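Local atomic coordinates of PHO85 cyclin-10 (Saccharomyces cerevisiae, PDB entry 4KRD), a protein that acts as the cyclin partner of the kinase PHO85, in a complex that phosphorylates and negatively regulates the glycogen synthase GSY2. Residues L114-D117 with I121-L124. Sequence-based numbering, arbitrary orientation.
Sequences LTRD and ILQL
Thr115 and Gln123 form the hydrogen-bonded pair that ties strand 114-116 to strand 122-124: Thr115 N reaches Gln123 O at 3.0 Å, in the carbonyl plane, and Gln123 N returns to Thr115 O at 2.8 Å from above the plane of that carbonyl. Toward the turn, Asp117 N donates to Ile121 O (2.9 Å), and the Asp117 carboxylate lies alongside the Ile121 side chain, which points the same way, its CG set between the backbone N and the carbonyl carbon of Asp117 (chi1 69°). Asp117 OD1 thereby accepts Ile121 N at 3.0 Å, met from above the carboxylate plane, and also takes a weak bond from Asn119 N. Without the carboxylate, as with an alanine at Asp117, Ile121 N would probably lose this acceptor and the turn would be freer to move.

On the face shared by Leu114, Arg116, Leu122 and Leu124, Arg116 runs extended across Leu122. Arg116 CB passes Ile121 O at 3.8 Å, and Arg116 CG comes to 4.1 Å from Leu122 CD1. Leu122 CD1 then lies over the centre of the Arg116 guanidinium, 3.9 Å from Arg116 CZ. At the tip, NH1 hydrogen-bonds to Asn120 O in the turn, while NH2 makes a salt bridge with Glu201 of helix 189-203. Nearer the start of the hairpin, Leu114 CD2 packs on Leu122 CG (4.1 Å), and the leucines of this face pack against helices 36-54 and 189-203. The arrangement is a short antiparallel beta hairpin that follows directly on helix 99-113 in the mainly helical cyclin domain.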
ATOM      1  N   LEU B 114     -16.377  15.655   6.494  1.00 29.78           N
ATOM      2  CA  LEU B 114     -15.889  16.505   7.577  1.00 31.42           C
ATOM      3  C   LEU B 114     -14.450  16.965   7.394  1.00 40.01           C
ATOM      4  O   LEU B 114     -13.589  16.203   6.929  1.00 34.32           O
ATOM      5  CB  LEU B 114     -15.965  15.753   8.914  1.00 29.22           C
ATOM      6  CG  LEU B 114     -17.348  15.304   9.413  1.00 33.93           C
ATOM      7  CD1 LEU B 114     -17.204  14.233  10.494  1.00 36.55           C
ATOM      8  CD2 LEU B 114     -18.138  16.495   9.926  1.00 37.87           C
ATOM      9  N   THR B 115     -14.192  18.207   7.788  1.00 29.48           N
ATOM     10  CA  THR B 115     -12.826  18.670   8.008  1.00 32.12           C
ATOM     11  C   THR B 115     -12.777  19.463   9.327  1.00 37.55           C
ATOM     12  O   THR B 115     -13.758  19.476  10.087  1.00 36.39           O
ATOM     13  CB  THR B 115     -12.344  19.541   6.821  1.00 35.58           C
ATOM     14  OG1 THR B 115     -10.950  19.835   6.962  1.00 33.72           O
ATOM     15  CG2 THR B 115     -13.131  20.843   6.759  1.00 39.20           C
ATOM     16  N   ARG B 116     -11.643  20.093   9.613  1.00 34.99           N
ATOM     17  CA  ARG B 116     -11.534  21.035  10.724  1.00 38.37           C
ATOM     18  C   ARG B 116     -11.002  22.339  10.196  1.00 43.38           C
ATOM     19  O   ARG B 116     -10.147  22.347   9.316  1.00 42.61           O
ATOM     20  CB  ARG B 116     -10.585  20.541  11.804  1.00 37.78           C
ATOM     21  CG  ARG B 116     -11.061  19.345  12.571  1.00 38.05           C
ATOM     22  CD  ARG B 116     -10.116  19.052  13.716  1.00 35.69           C
ATOM     23  NE  ARG B 116     -10.487  17.817  14.387  1.00 33.60           N
ATOM     24  CZ  ARG B 116     -11.450  17.744  15.297  1.00 45.32           C
ATOM     25  NH1 ARG B 116     -12.121  18.841  15.636  1.00 39.72           N
ATOM     26  NH2 ARG B 116     -11.736  16.584  15.872  1.00 46.90           N
ATOM     27  N   ASP B 117     -11.496  23.445  10.741  1.00 46.71           N
ATOM     28  CA  ASP B 117     -11.037  24.760  10.316  1.00 44.32           C
ATOM     29  C   ASP B 117      -9.748  25.143  11.034  1.00 45.76           C
ATOM     30  O   ASP B 117      -9.119  24.306  11.690  1.00 45.67           O
ATOM     31  CB  ASP B 117     -12.132  25.817  10.526  1.00 47.69           C
ATOM     32  CG  ASP B 117     -12.416  26.099  11.995  1.00 47.02           C
ATOM     33  OD1 ASP B 117     -11.626  25.690  12.875  1.00 45.40           O
ATOM     34  OD2 ASP B 117     -13.443  26.751  12.272  1.00 53.34           O
ATOM     35  N   ILE B 121     -11.905  23.382  14.801  1.00 38.45           N
ATOM     36  CA  ILE B 121     -13.341  23.146  14.915  1.00 40.31           C
ATOM     37  C   ILE B 121     -13.859  22.334  13.733  1.00 38.39           C
ATOM     38  O   ILE B 121     -13.589  22.652  12.575  1.00 39.06           O
ATOM     39  CB  ILE B 121     -14.140  24.469  15.014  1.00 42.30           C
ATOM     40  CG1 ILE B 121     -13.550  25.363  16.109  1.00 41.14           C
ATOM     41  CG2 ILE B 121     -15.624  24.190  15.271  1.00 37.86           C
ATOM     42  CD1 ILE B 121     -13.415  24.674  17.441  1.00 38.61           C
ATOM     43  N   LEU B 122     -14.618  21.290  14.039  1.00 39.37           N
ATOM     44  CA  LEU B 122     -15.175  20.402  13.027  1.00 40.11           C
ATOM     45  C   LEU B 122     -16.107  21.196  12.109  1.00 42.75           C
ATOM     46  O   LEU B 122     -16.862  22.054  12.570  1.00 40.24           O
ATOM     47  CB  LEU B 122     -15.932  19.276  13.732  1.00 41.41           C
ATOM     48  CG  LEU B 122     -15.978  17.857  13.190  1.00 45.70           C
ATOM     49  CD1 LEU B 122     -14.567  17.297  12.991  1.00 36.53           C
ATOM     50  CD2 LEU B 122     -16.790  16.981  14.135  1.00 40.42           C
ATOM     51  N   GLN B 123     -16.037  20.924  10.811  1.00 35.99           N
ATOM     52  CA  GLN B 123     -16.874  21.599   9.818  1.00 35.77           C
ATOM     53  C   GLN B 123     -17.425  20.581   8.830  1.00 43.76           C
ATOM     54  O   GLN B 123     -16.718  19.648   8.446  1.00 36.65           O
ATOM     55  CB  GLN B 123     -16.069  22.630   9.028  1.00 40.97           C
ATOM     56  CG  GLN B 123     -15.542  23.799   9.835  1.00 45.14           C
ATOM     57  CD  GLN B 123     -16.654  24.652  10.397  1.00 51.24           C
ATOM     58  OE1 GLN B 123     -17.612  24.991   9.699  1.00 53.02           O
ATOM     59  NE2 GLN B 123     -16.535  25.002  11.669  1.00 50.54           N
ATOM     60  N   LEU B 124     -18.676  20.765   8.412  1.00 35.51           N
ATOM     61  CA  LEU B 124     -19.266  19.957   7.355  1.00 33.59           C
ATOM     62  C   LEU B 124     -18.827  20.476   5.989  1.00 38.59           C
ATOM     63  O   LEU B 124     -18.965  21.662   5.692  1.00 40.58           O
ATOM     64  CB  LEU B 124     -20.801  19.962   7.459  1.00 41.95           C
ATOM     65  CG  LEU B 124     -21.526  18.980   6.531  1.00 42.08           C
ATOM     66  CD1 LEU B 124     -21.269  17.550   6.973  1.00 36.82           C
ATOM     67  CD2 LEU B 124     -23.035  19.255   6.464  1.00 42.22           C
TER